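Local coordinates for protein chitinase (Thermococcus chitonophagus, PDB 5XSW) that probably hydrolyses chitin as an endochitinase, the chain here being the glycan-binding C-terminal part of a longer protein, at residues A[31-36]-A[102-107]; A[146-151]-A[381-386]; A[158-163]-A[453-458]; A[219-224]-A[235-240]. All coordinates share one frame; numbering follows the deposited sequence.

Contact 1: residues A[31-36]-A[102-107]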
# COMPACT_ATOMS: atom_id res chain seq x y z
N TRP A 31 7.61 -4.54 19.07
CA TRP A 31 7.78 -5.63 18.10
C TRP A 31 8.94 -5.28 17.18
O TRP A 31 9.68 -6.15 16.70
CB TRP A 31 6.48 -5.85 17.31
CG TRP A 31 6.56 -6.89 16.21
CD1 TRP A 31 6.39 -8.25 16.35
CD2 TRP A 31 6.84 -6.66 14.82
NE1 TRP A 31 6.56 -8.86 15.13
CE2 TRP A 31 6.83 -7.91 14.18
CE3 TRP A 31 7.12 -5.51 14.06
CZ2 TRP A 31 7.07 -8.05 12.82
CZ3 TRP A 31 7.37 -5.66 12.70
CH2 TRP A 31 7.35 -6.93 12.10
N CYS A 32 9.07 -3.98 16.93
CA CYS A 32 10.17 -3.44 16.16
C CYS A 32 10.44 -2.02 16.69
O CYS A 32 9.49 -1.26 17.03
CB CYS A 32 9.84 -3.36 14.64
SG CYS A 32 11.22 -3.09 13.63
N PHE A 33 11.72 -1.68 16.77
CA PHE A 33 12.13 -0.28 17.04
C PHE A 33 12.81 0.26 15.82
O PHE A 33 13.77 -0.34 15.31
CB PHE A 33 13.09 -0.20 18.28
CG PHE A 33 12.46 -0.71 19.54
CD1 PHE A 33 11.54 0.07 20.23
CD2 PHE A 33 12.76 -1.96 20.02
CE1 PHE A 33 10.95 -0.40 21.41
CE2 PHE A 33 12.16 -2.46 21.19
CZ PHE A 33 11.25 -1.68 21.88
N ASP A 34 12.36 1.41 15.34
CA ASP A 34 13.01 2.06 14.23
C ASP A 34 13.78 3.27 14.79
O ASP A 34 13.16 4.19 15.31
CB ASP A 34 12.01 2.56 13.18
CG ASP A 34 11.42 1.42 12.34
OD1 ASP A 34 11.78 0.25 12.59
OD2 ASP A 34 10.60 1.74 11.44
N ILE A 35 15.10 3.26 14.65
CA ILE A 35 15.93 4.34 15.25
C ILE A 35 16.34 5.36 14.23
O ILE A 35 17.02 5.05 13.25
CB ILE A 35 17.17 3.70 15.93
CG1 ILE A 35 16.65 2.81 17.09
CG2 ILE A 35 18.12 4.82 16.43
CD1 ILE A 35 17.72 2.21 17.94
N LYS A 36 15.87 6.61 14.41
CA LYS A 36 16.31 7.72 13.59
C LYS A 36 17.82 8.03 13.78
O LYS A 36 18.59 8.13 12.82
CB LYS A 36 15.48 8.95 13.93
CG LYS A 36 15.69 10.14 12.99
CD LYS A 36 15.09 11.42 13.62
CE LYS A 36 15.02 12.59 12.62
NZ LYS A 36 13.98 12.40 11.52
N ILE A 102 18.33 7.49 22.66
CA ILE A 102 17.86 6.85 21.42
C ILE A 102 16.69 7.67 20.86
O ILE A 102 15.70 7.91 21.55
CB ILE A 102 17.45 5.44 21.68
CG1 ILE A 102 18.66 4.65 22.12
CG2 ILE A 102 16.80 4.83 20.39
CD1 ILE A 102 18.34 3.22 22.47
N HIS A 103 16.80 8.16 19.63
CA HIS A 103 15.67 8.89 19.08
C HIS A 103 14.92 7.98 18.05
O HIS A 103 15.50 7.60 17.03
CB HIS A 103 16.14 10.15 18.40
CG HIS A 103 16.93 11.05 19.31
ND1 HIS A 103 16.32 11.95 20.16
CD2 HIS A 103 18.26 11.15 19.54
CE1 HIS A 103 17.26 12.61 20.84
NE2 HIS A 103 18.44 12.15 20.48
N TYR A 104 13.69 7.62 18.37
CA TYR A 104 12.91 6.77 17.44
C TYR A 104 12.48 7.56 16.24
O TYR A 104 12.39 8.82 16.26
CB TYR A 104 11.67 6.20 18.11
CG TYR A 104 11.98 5.34 19.26
CD1 TYR A 104 12.74 4.18 19.09
CD2 TYR A 104 11.54 5.68 20.53
CE1 TYR A 104 13.04 3.38 20.17
CE2 TYR A 104 11.83 4.88 21.62
CZ TYR A 104 12.58 3.74 21.43
OH TYR A 104 12.88 2.94 22.49
N LEU A 105 12.14 6.85 15.18
CA LEU A 105 11.69 7.54 13.98
C LEU A 105 10.19 7.86 14.15
O LEU A 105 9.30 7.15 13.66
CB LEU A 105 11.95 6.65 12.76
CG LEU A 105 11.70 7.23 11.39
CD1 LEU A 105 12.53 8.49 11.15
CD2 LEU A 105 12.08 6.10 10.42
N ARG A 106 9.91 8.95 14.86
CA ARG A 106 8.57 9.25 15.39
C ARG A 106 8.72 10.62 16.06
O ARG A 106 9.69 10.78 16.80
CB ARG A 106 8.14 8.20 16.37
CG ARG A 106 6.62 8.07 16.54
CD ARG A 106 6.03 8.95 17.63
NE ARG A 106 4.57 8.79 17.74
CZ ARG A 106 3.91 8.41 18.83
NH1 ARG A 106 4.57 8.19 19.99
NH2 ARG A 106 2.57 8.32 18.80
N GLY A 107 7.83 11.58 15.79
CA GLY A 107 8.01 12.93 16.31
C GLY A 107 7.81 12.89 17.79
O GLY A 107 6.75 12.51 18.27
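Phe-33 and Tyr-104 lie side by side, their side chains pointing the same way from two neighbouring strands. Followed outward from the backbone, Tyr-104 first sets CB beside Asp-34 O; its CG is beside the backbone N, anti to the carbonyl carbon (chi1 -62°), and CD1 stays near that same oxygen, which sits at the ring edge, in its plane. Further out, CE1 meets Phe-33 CD1 at 3.6 Å, the nearest approach of the two rings, with Phe-33 CB a little farther off. CZ is still close to Phe-33 CD1, and OH ends beside Phe-33 CD1 and CE1. The planes are only 24° apart, but the rings are slid so far, with centroids 5.8 Å apart, that they barely overlap.

The backbone beneath is joined by Leu-105 N to Asp-34 O at 2.9 Å, and by a weak bond from Lys-36 N to His-103 O at 2.8 Å. Between these bonds, Ile-35 and Tyr-104 form an antiparallel non-hydrogen-bonded pair with diverging side chains. Ile-35 CD1 packs on Ile-102 CG2 at 3.7 Å. Lys-36 crosses Leu-105 at about a right angle, CG near CD1, while its NZ goes on to Ala-309 O.

The contact joins strand 32-41 to strand 98-104 in an antiparallel sheet, where strand 32-41 turns a corner at Lys-36. Strand 75-77 pairs with 32-41 as well; Leu-19 of strand 12-21 touches Ile-102, and helix 475-482 packs against Asp-34 and Leu-105.

Contact 2: residues A[146-151]-A[381-386]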
# COMPACT_ATOMS: atom_id res chain seq x y z
N PRO A 146 -20.93 25.25 20.53
CA PRO A 146 -20.29 25.14 19.20
C PRO A 146 -18.77 25.28 19.26
O PRO A 146 -18.21 25.91 20.19
CB PRO A 146 -20.90 26.30 18.39
CG PRO A 146 -21.58 27.20 19.41
CD PRO A 146 -21.84 26.41 20.64
N HIS A 147 -18.09 24.68 18.29
CA HIS A 147 -16.63 24.68 18.26
C HIS A 147 -16.12 24.70 16.82
O HIS A 147 -16.91 24.75 15.89
CB HIS A 147 -16.08 23.48 18.99
CG HIS A 147 -16.49 22.16 18.38
ND1 HIS A 147 -15.64 21.39 17.59
CD2 HIS A 147 -17.67 21.48 18.42
CE1 HIS A 147 -16.26 20.28 17.21
NE2 HIS A 147 -17.50 20.31 17.70
N GLN A 148 -14.82 24.67 16.63
CA GLN A 148 -14.30 24.73 15.26
C GLN A 148 -13.12 23.77 15.10
O GLN A 148 -12.17 24.04 14.36
CB GLN A 148 -13.92 26.20 14.90
CG GLN A 148 -15.19 27.08 14.50
CD GLN A 148 -15.95 26.65 13.18
OE1 GLN A 148 -15.71 27.25 12.12
NE2 GLN A 148 -16.88 25.65 13.26
N ASN A 149 -13.14 22.65 15.80
CA ASN A 149 -12.04 21.67 15.63
C ASN A 149 -12.08 21.04 14.21
O ASN A 149 -13.17 20.79 13.65
CB ASN A 149 -12.14 20.54 16.67
CG ASN A 149 -11.85 21.05 18.10
OD1 ASN A 149 -10.71 21.08 18.54
ND2 ASN A 149 -12.90 21.34 18.82
N GLY A 150 -10.91 20.76 13.64
CA GLY A 150 -10.92 20.14 12.33
C GLY A 150 -10.68 18.66 12.55
O GLY A 150 -11.47 18.00 13.21
N PHE A 151 -9.58 18.15 12.02
CA PHE A 151 -9.23 16.74 12.09
C PHE A 151 -8.97 16.28 13.56
O PHE A 151 -9.50 15.28 14.02
CB PHE A 151 -7.96 16.51 11.21
CG PHE A 151 -7.28 15.20 11.45
CD1 PHE A 151 -8.02 14.02 11.42
CD2 PHE A 151 -5.91 15.14 11.62
CE1 PHE A 151 -7.40 12.79 11.59
CE2 PHE A 151 -5.30 13.88 11.84
CZ PHE A 151 -6.06 12.72 11.81
N ILE A 381 -17.95 20.99 5.54
CA ILE A 381 -18.92 20.15 6.27
C ILE A 381 -18.49 19.95 7.73
O ILE A 381 -19.34 20.00 8.65
CB ILE A 381 -19.14 18.76 5.55
CG1 ILE A 381 -19.84 19.01 4.21
CG2 ILE A 381 -19.97 17.79 6.41
CD1 ILE A 381 -20.06 17.70 3.35
N THR A 382 -17.20 19.73 7.96
CA THR A 382 -16.72 19.59 9.34
C THR A 382 -17.07 20.87 10.14
O THR A 382 -17.56 20.77 11.29
CB THR A 382 -15.18 19.35 9.38
OG1 THR A 382 -14.86 18.21 8.56
CG2 THR A 382 -14.62 19.09 10.79
N ALA A 383 -16.78 22.04 9.56
CA ALA A 383 -17.07 23.32 10.23
C ALA A 383 -18.59 23.45 10.51
O ALA A 383 -18.99 23.82 11.60
CB ALA A 383 -16.57 24.52 9.37
N THR A 384 -19.42 23.16 9.53
CA THR A 384 -20.89 23.22 9.71
C THR A 384 -21.41 22.28 10.78
O THR A 384 -22.25 22.65 11.59
CB THR A 384 -21.61 22.94 8.37
OG1 THR A 384 -21.09 23.87 7.40
CG2 THR A 384 -23.15 23.13 8.47
N MET A 385 -20.91 21.04 10.80
CA MET A 385 -21.29 20.09 11.83
C MET A 385 -20.83 20.57 13.21
O MET A 385 -21.57 20.44 14.19
CB MET A 385 -20.66 18.71 11.53
CG MET A 385 -21.32 18.06 10.31
SD MET A 385 -20.56 16.46 10.01
CE MET A 385 -21.45 15.43 11.21
N ASP A 386 -19.61 21.08 13.28
CA ASP A 386 -19.05 21.60 14.55
C ASP A 386 -19.95 22.69 15.17
O ASP A 386 -19.98 22.85 16.39
CB ASP A 386 -17.70 22.26 14.34
CG ASP A 386 -16.53 21.28 14.04
OD1 ASP A 386 -16.62 20.05 14.28
OD2 ASP A 386 -15.48 21.82 13.62
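His-147 has CG between its own backbone N and carbonyl carbon (chi1 61°), and Asp-386 has CG beside its N, anti to the carbonyl carbon (chi1 -72°); with these torsions the imidazole and the aspartate side chain meet. Asp-386 CB stands over the centre of one ring face, 3.8 Å from the centroid, in a CH-pi contact. The two side chains cross at about a right angle. Asp-386 OD1 comes within 3.0 Å of His-147 CE1 and takes its hydrogen bonds from the side-chain amides of Asn-202 and Asn-204. The other carboxylate oxygen, OD2, lies 2.5 Å from Asn-149 O, close enough that the acid probably carries a proton and donates it.

Backbone and amide bonds fix the loop around this group. His-147 N reaches Asp-386 O at 3.2 Å from above the carbonyl plane. Gln-148, bent at chi2, uses one NE2 for two acceptors: His-147 O at 2.8 Å and Ala-383 O at 3.2 Å, both in its amide plane. Thr-382 CG2 lies against Asn-149 O.

The irregular loop after helix 136-139 is thus fastened to the C-terminal end of helix 374-386. The aspartate of the final turn is a buried polar anchor, its OD1 held by the asparagine amides and its OD2 lying against the loop carbonyl. All this lies inside the helical part of the chain, with helix 203-214 packed on Thr-382.

Contact 3: residues A[158-163]-A[453-458]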
# COMPACT_ATOMS: atom_id res chain seq x y z
N HIS A 158 -16.84 19.07 24.97
CA HIS A 158 -17.32 18.50 26.23
C HIS A 158 -16.39 17.36 26.57
O HIS A 158 -15.86 16.70 25.67
CB HIS A 158 -18.77 18.02 26.10
CG HIS A 158 -19.45 17.77 27.43
ND1 HIS A 158 -19.21 16.67 28.20
CD2 HIS A 158 -20.34 18.52 28.12
CE1 HIS A 158 -19.91 16.73 29.31
NE2 HIS A 158 -20.63 17.84 29.28
N PRO A 159 -16.09 17.16 27.85
CA PRO A 159 -15.17 16.07 28.18
C PRO A 159 -15.73 14.64 28.21
O PRO A 159 -14.94 13.69 28.19
CB PRO A 159 -14.69 16.45 29.60
CG PRO A 159 -15.88 17.20 30.18
CD PRO A 159 -16.34 18.07 29.00
N THR A 160 -17.05 14.48 28.35
CA THR A 160 -17.60 13.13 28.48
C THR A 160 -18.73 12.88 27.45
O THR A 160 -19.09 11.73 27.20
CB THR A 160 -18.14 12.85 29.93
OG1 THR A 160 -19.16 13.82 30.24
CG2 THR A 160 -17.02 12.94 30.94
N GLN A 161 -19.24 13.95 26.85
CA GLN A 161 -20.28 13.82 25.80
C GLN A 161 -19.63 13.75 24.41
O GLN A 161 -18.67 14.47 24.16
CB GLN A 161 -21.26 14.98 25.78
CG GLN A 161 -22.31 14.94 26.95
CD GLN A 161 -23.15 16.17 26.99
OE1 GLN A 161 -23.54 16.72 25.94
NE2 GLN A 161 -23.45 16.65 28.22
N ILE A 162 -20.17 12.89 23.53
CA ILE A 162 -19.82 12.89 22.09
C ILE A 162 -20.86 13.69 21.37
O ILE A 162 -22.06 13.44 21.51
CB ILE A 162 -19.86 11.47 21.47
CG1 ILE A 162 -18.96 10.54 22.25
CG2 ILE A 162 -19.45 11.52 19.97
CD1 ILE A 162 -19.33 9.11 22.03
N ILE A 163 -20.42 14.67 20.61
CA ILE A 163 -21.37 15.57 19.95
C ILE A 163 -21.20 15.45 18.41
O ILE A 163 -20.33 16.13 17.80
CB ILE A 163 -21.13 17.07 20.32
CG1 ILE A 163 -20.98 17.24 21.86
CG2 ILE A 163 -22.22 17.91 19.71
CD1 ILE A 163 -22.22 16.78 22.60
N PHE A 453 -21.18 6.82 26.30
CA PHE A 453 -20.27 5.85 25.67
C PHE A 453 -18.76 6.21 25.82
O PHE A 453 -17.92 5.31 25.91
CB PHE A 453 -20.64 5.63 24.15
CG PHE A 453 -19.93 4.43 23.56
CD1 PHE A 453 -20.16 3.17 24.05
CD2 PHE A 453 -19.00 4.58 22.52
CE1 PHE A 453 -19.47 2.03 23.54
CE2 PHE A 453 -18.32 3.49 21.99
CZ PHE A 453 -18.54 2.21 22.49
N LEU A 454 -18.39 7.50 25.87
CA LEU A 454 -16.98 7.79 26.12
C LEU A 454 -16.50 7.25 27.47
O LEU A 454 -15.36 6.78 27.61
CB LEU A 454 -16.68 9.29 26.08
CG LEU A 454 -16.66 9.93 24.68
CD1 LEU A 454 -16.31 11.45 24.77
CD2 LEU A 454 -15.61 9.16 23.81
N THR A 455 -17.40 7.29 28.46
CA THR A 455 -17.01 6.78 29.80
C THR A 455 -16.82 5.24 29.75
O THR A 455 -15.85 4.69 30.28
CB THR A 455 -18.06 7.23 30.85
OG1 THR A 455 -18.00 8.66 30.97
CG2 THR A 455 -17.71 6.61 32.25
N ILE A 456 -17.70 4.56 28.99
CA ILE A 456 -17.54 3.13 28.77
C ILE A 456 -16.21 2.82 28.09
O ILE A 456 -15.45 1.90 28.49
CB ILE A 456 -18.68 2.56 27.88
CG1 ILE A 456 -20.06 2.64 28.58
CG2 ILE A 456 -18.28 1.13 27.39
CD1 ILE A 456 -20.21 1.63 29.81
N LEU A 457 -15.90 3.57 27.04
CA LEU A 457 -14.58 3.40 26.39
C LEU A 457 -13.37 3.59 27.35
O LEU A 457 -12.39 2.82 27.32
CB LEU A 457 -14.44 4.37 25.21
CG LEU A 457 -15.31 4.02 23.96
CD1 LEU A 457 -15.14 5.07 22.82
CD2 LEU A 457 -14.99 2.59 23.45
N ARG A 458 -13.47 4.60 28.20
CA ARG A 458 -12.37 4.90 29.15
C ARG A 458 -12.21 3.80 30.16
O ARG A 458 -11.09 3.39 30.48
CB ARG A 458 -12.65 6.25 29.86
CG ARG A 458 -12.38 7.40 28.92
CD ARG A 458 -12.71 8.78 29.44
NE ARG A 458 -12.64 9.70 28.31
CZ ARG A 458 -13.31 10.82 28.22
NH1 ARG A 458 -14.10 11.21 29.21
NH2 ARG A 458 -13.24 11.56 27.12
O HOH W 1 -19.41 9.55 28.81
O HOH W 2 -20.14 9.79 25.51
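Segment 158-163 is an irregular stretch of backbone laid against residues 453-458 of helix 449-461, with Thr-160 and Leu-454 the nearest pair of CA atoms at 5.9 Å. Arg-458, extended from CG to NE, presents its guanidinium end-on to Pro-159 O: NH1 bonds at 2.8 Å and NH2 at 2.9 Å. The oxygen lies in the guanidinium plane, while the two nitrogens reach it from opposite faces of the carbonyl plane. Thr-160 CG2 sits at the guanidinium edge, and Leu-454 CB lies over one face. Ile-162 crosses Leu-454 obliquely, CG1 against CG at 3.4 Å, tighter than usual carbon contact.

Thr-160 O reaches the helix through two waters. Water 1 is 2.7 Å from Thr-160 O, appears to donate to it, and is also bonded to Thr-455 OG1; water 2 likewise appears to donate to Thr-160 O and accepts from Leu-454 N at 2.9 Å, one of the amides left without a bond to the preceding turn by the helix kink.

Arg-458 NH2 also forms a salt bridge with Glu-197 of helix 186-199. The glutamate probably balances the charge of this buried guanidinium. The same group holds Pro-159 O, while water supplies a missing partner of the kinked helix.

Contact 4: residues A[219-224]-A[235-240]. With GOL (glycerol), chain L.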
# COMPACT_ATOMS: atom_id res chain seq x y z
N VAL A 219 -27.55 12.26 3.43
CA VAL A 219 -28.66 11.92 2.52
C VAL A 219 -29.03 13.23 1.85
O VAL A 219 -28.54 14.26 2.26
CB VAL A 219 -29.88 11.31 3.26
CG1 VAL A 219 -29.52 9.90 3.81
CG2 VAL A 219 -30.35 12.27 4.40
N THR A 220 -29.94 13.19 0.86
CA THR A 220 -30.29 14.43 0.16
C THR A 220 -31.74 14.33 -0.35
O THR A 220 -32.25 13.24 -0.61
CB THR A 220 -29.30 14.72 -1.06
OG1 THR A 220 -29.71 15.91 -1.73
CG2 THR A 220 -29.30 13.56 -2.06
N LYS A 221 -32.40 15.48 -0.46
CA LYS A 221 -33.69 15.54 -1.17
C LYS A 221 -33.55 15.84 -2.65
O LYS A 221 -34.53 15.92 -3.34
CB LYS A 221 -34.60 16.60 -0.56
CG LYS A 221 -34.81 16.46 0.91
CD LYS A 221 -35.91 17.39 1.36
CE LYS A 221 -36.53 16.96 2.68
NZ LYS A 221 -36.97 18.16 3.47
N ASP A 222 -32.32 16.04 -3.11
CA ASP A 222 -32.05 16.33 -4.53
C ASP A 222 -32.50 15.18 -5.39
O ASP A 222 -31.99 14.07 -5.26
CB ASP A 222 -30.55 16.59 -4.76
CG ASP A 222 -30.26 17.26 -6.13
OD1 ASP A 222 -30.94 16.92 -7.12
OD2 ASP A 222 -29.35 18.10 -6.19
N PRO A 223 -33.50 15.43 -6.26
CA PRO A 223 -34.11 14.28 -6.95
C PRO A 223 -33.23 13.74 -8.08
O PRO A 223 -33.48 12.64 -8.56
CB PRO A 223 -35.44 14.85 -7.48
CG PRO A 223 -35.15 16.32 -7.67
CD PRO A 223 -34.19 16.71 -6.56
N ALA A 224 -32.19 14.47 -8.47
CA ALA A 224 -31.19 13.97 -9.41
C ALA A 224 -30.45 12.78 -8.82
O ALA A 224 -29.79 12.02 -9.53
CB ALA A 224 -30.20 15.07 -9.76
N GLU A 235 -40.16 12.42 6.34
CA GLU A 235 -39.68 12.99 5.08
C GLU A 235 -38.80 12.00 4.30
O GLU A 235 -37.90 11.40 4.90
CB GLU A 235 -38.87 14.24 5.37
CG GLU A 235 -39.74 15.40 5.80
CD GLU A 235 -39.25 16.66 5.20
OE1 GLU A 235 -38.06 17.01 5.48
OE2 GLU A 235 -40.03 17.27 4.43
N GLU A 236 -39.04 11.89 3.00
CA GLU A 236 -38.27 11.00 2.16
C GLU A 236 -36.90 11.61 1.77
O GLU A 236 -36.84 12.72 1.26
CB GLU A 236 -39.03 10.67 0.90
CG GLU A 236 -38.36 9.52 0.12
CD GLU A 236 -39.02 9.29 -1.22
OE1 GLU A 236 -39.99 10.02 -1.50
OE2 GLU A 236 -38.60 8.37 -1.97
N TYR A 237 -35.83 10.89 2.02
CA TYR A 237 -34.48 11.31 1.54
C TYR A 237 -33.88 10.20 0.64
O TYR A 237 -34.27 9.04 0.75
CB TYR A 237 -33.53 11.57 2.71
CG TYR A 237 -33.84 12.80 3.56
CD1 TYR A 237 -34.77 12.74 4.60
CD2 TYR A 237 -33.26 14.02 3.29
CE1 TYR A 237 -35.06 13.84 5.37
CE2 TYR A 237 -33.52 15.14 4.05
CZ TYR A 237 -34.43 15.04 5.08
OH TYR A 237 -34.71 16.12 5.84
N TYR A 238 -32.91 10.57 -0.22
CA TYR A 238 -32.13 9.59 -0.96
C TYR A 238 -30.75 9.47 -0.33
O TYR A 238 -30.16 10.49 0.06
CB TYR A 238 -32.02 10.01 -2.47
CG TYR A 238 -33.40 10.30 -3.00
CD1 TYR A 238 -34.32 9.26 -3.18
CD2 TYR A 238 -33.84 11.62 -3.21
CE1 TYR A 238 -35.68 9.54 -3.63
CE2 TYR A 238 -35.17 11.91 -3.63
CZ TYR A 238 -36.08 10.86 -3.85
OH TYR A 238 -37.35 11.16 -4.27
N TRP A 239 -30.27 8.25 -0.25
CA TRP A 239 -28.93 7.95 0.30
C TRP A 239 -28.06 7.46 -0.86
O TRP A 239 -28.09 6.30 -1.16
CB TRP A 239 -29.05 6.82 1.35
CG TRP A 239 -27.78 6.57 2.16
CD1 TRP A 239 -26.74 7.43 2.33
CD2 TRP A 239 -27.46 5.39 2.91
NE1 TRP A 239 -25.79 6.86 3.13
CE2 TRP A 239 -26.21 5.61 3.52
CE3 TRP A 239 -28.12 4.18 3.13
CZ2 TRP A 239 -25.57 4.65 4.32
CZ3 TRP A 239 -27.50 3.21 3.94
CH2 TRP A 239 -26.22 3.45 4.52
N PRO A 240 -27.31 8.37 -1.50
CA PRO A 240 -26.61 8.02 -2.76
C PRO A 240 -25.30 7.27 -2.55
O PRO A 240 -24.37 7.41 -3.34
CB PRO A 240 -26.34 9.41 -3.42
CG PRO A 240 -27.23 10.44 -2.61
CD PRO A 240 -27.21 9.81 -1.18
C1 GOL L . -35.55 21.02 8.90
O1 GOL L . -34.44 21.71 9.47
C2 GOL L . -35.06 20.11 7.78
O2 GOL L . -33.76 19.62 8.11
C3 GOL L . -36.01 18.92 7.63
O3 GOL L . -36.65 18.99 6.36
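Lys-221 NZ and Glu-235 OE1 form a salt bridge at 2.6 Å, with the nitrogen on the syn side of the oxygen and 31° out of the carboxylate plane. A glycerol, probably from the crystallisation liquor, joins the pair: its O3 accepts from Lys-221 NZ at 3.0 Å and donates to Glu-235 OE1 at 2.6 Å. Asp-168 and Arg-391 bind the same molecule. On its way to the acid the lysine passes obliquely by the Tyr-237 ring, CG near CE2 at 3.6 Å and CE near CZ, before the chain bends at chi4 (148°). Val-219 CG2 touches the same ring at CD2, at 3.6 Å, and Val-219 CG1 reaches Trp-239 CB.

Behind these side chains, Thr-220 and Tyr-238 form a single antiparallel hydrogen-bonded pair. Thr-220 N bonds to Tyr-238 O at 2.8 Å, and the return bond from Tyr-238 N to Thr-220 O is almost straight at 176°. Next come the turns that shape the loop: Thr-220 OG1 accepts from Asp-222 N in an ST turn, and Asp-222 OD1 from Ala-224 N in an Asx turn. Ser-178 and Ser-177 hold these two side chains from outside, and Arg-180 bonds Tyr-237 OH.

Strand 235-239 also pairs with strand 228-232 in a two-stranded antiparallel sheet. The loop leaving strand 218-219 lies against it, and Pro-240, just past the strand, touches Trp-215 of the glycan pocket.

From the N terminus, contact 1 closes first, joining segments 66 residues apart at their closest ends in the N-terminal beta region, and it is finished before the others open. The loop after helix 136-139 then supplies the first segments of contacts 2 and 3, which return to helix 374-386 and helix 449-461 respectively. Because their segments alternate, these two contacts cross, their centres about 18 Å apart. Contact 4 is a local closure around strand 228-232, nested inside the loops of both. Contact 1 thus pairs strands 32-41 and 98-104 within the beta region and contacts 2 and 3 bind one long loop to two later helices, while contact 4 joins a small sheet to its adjoining loop.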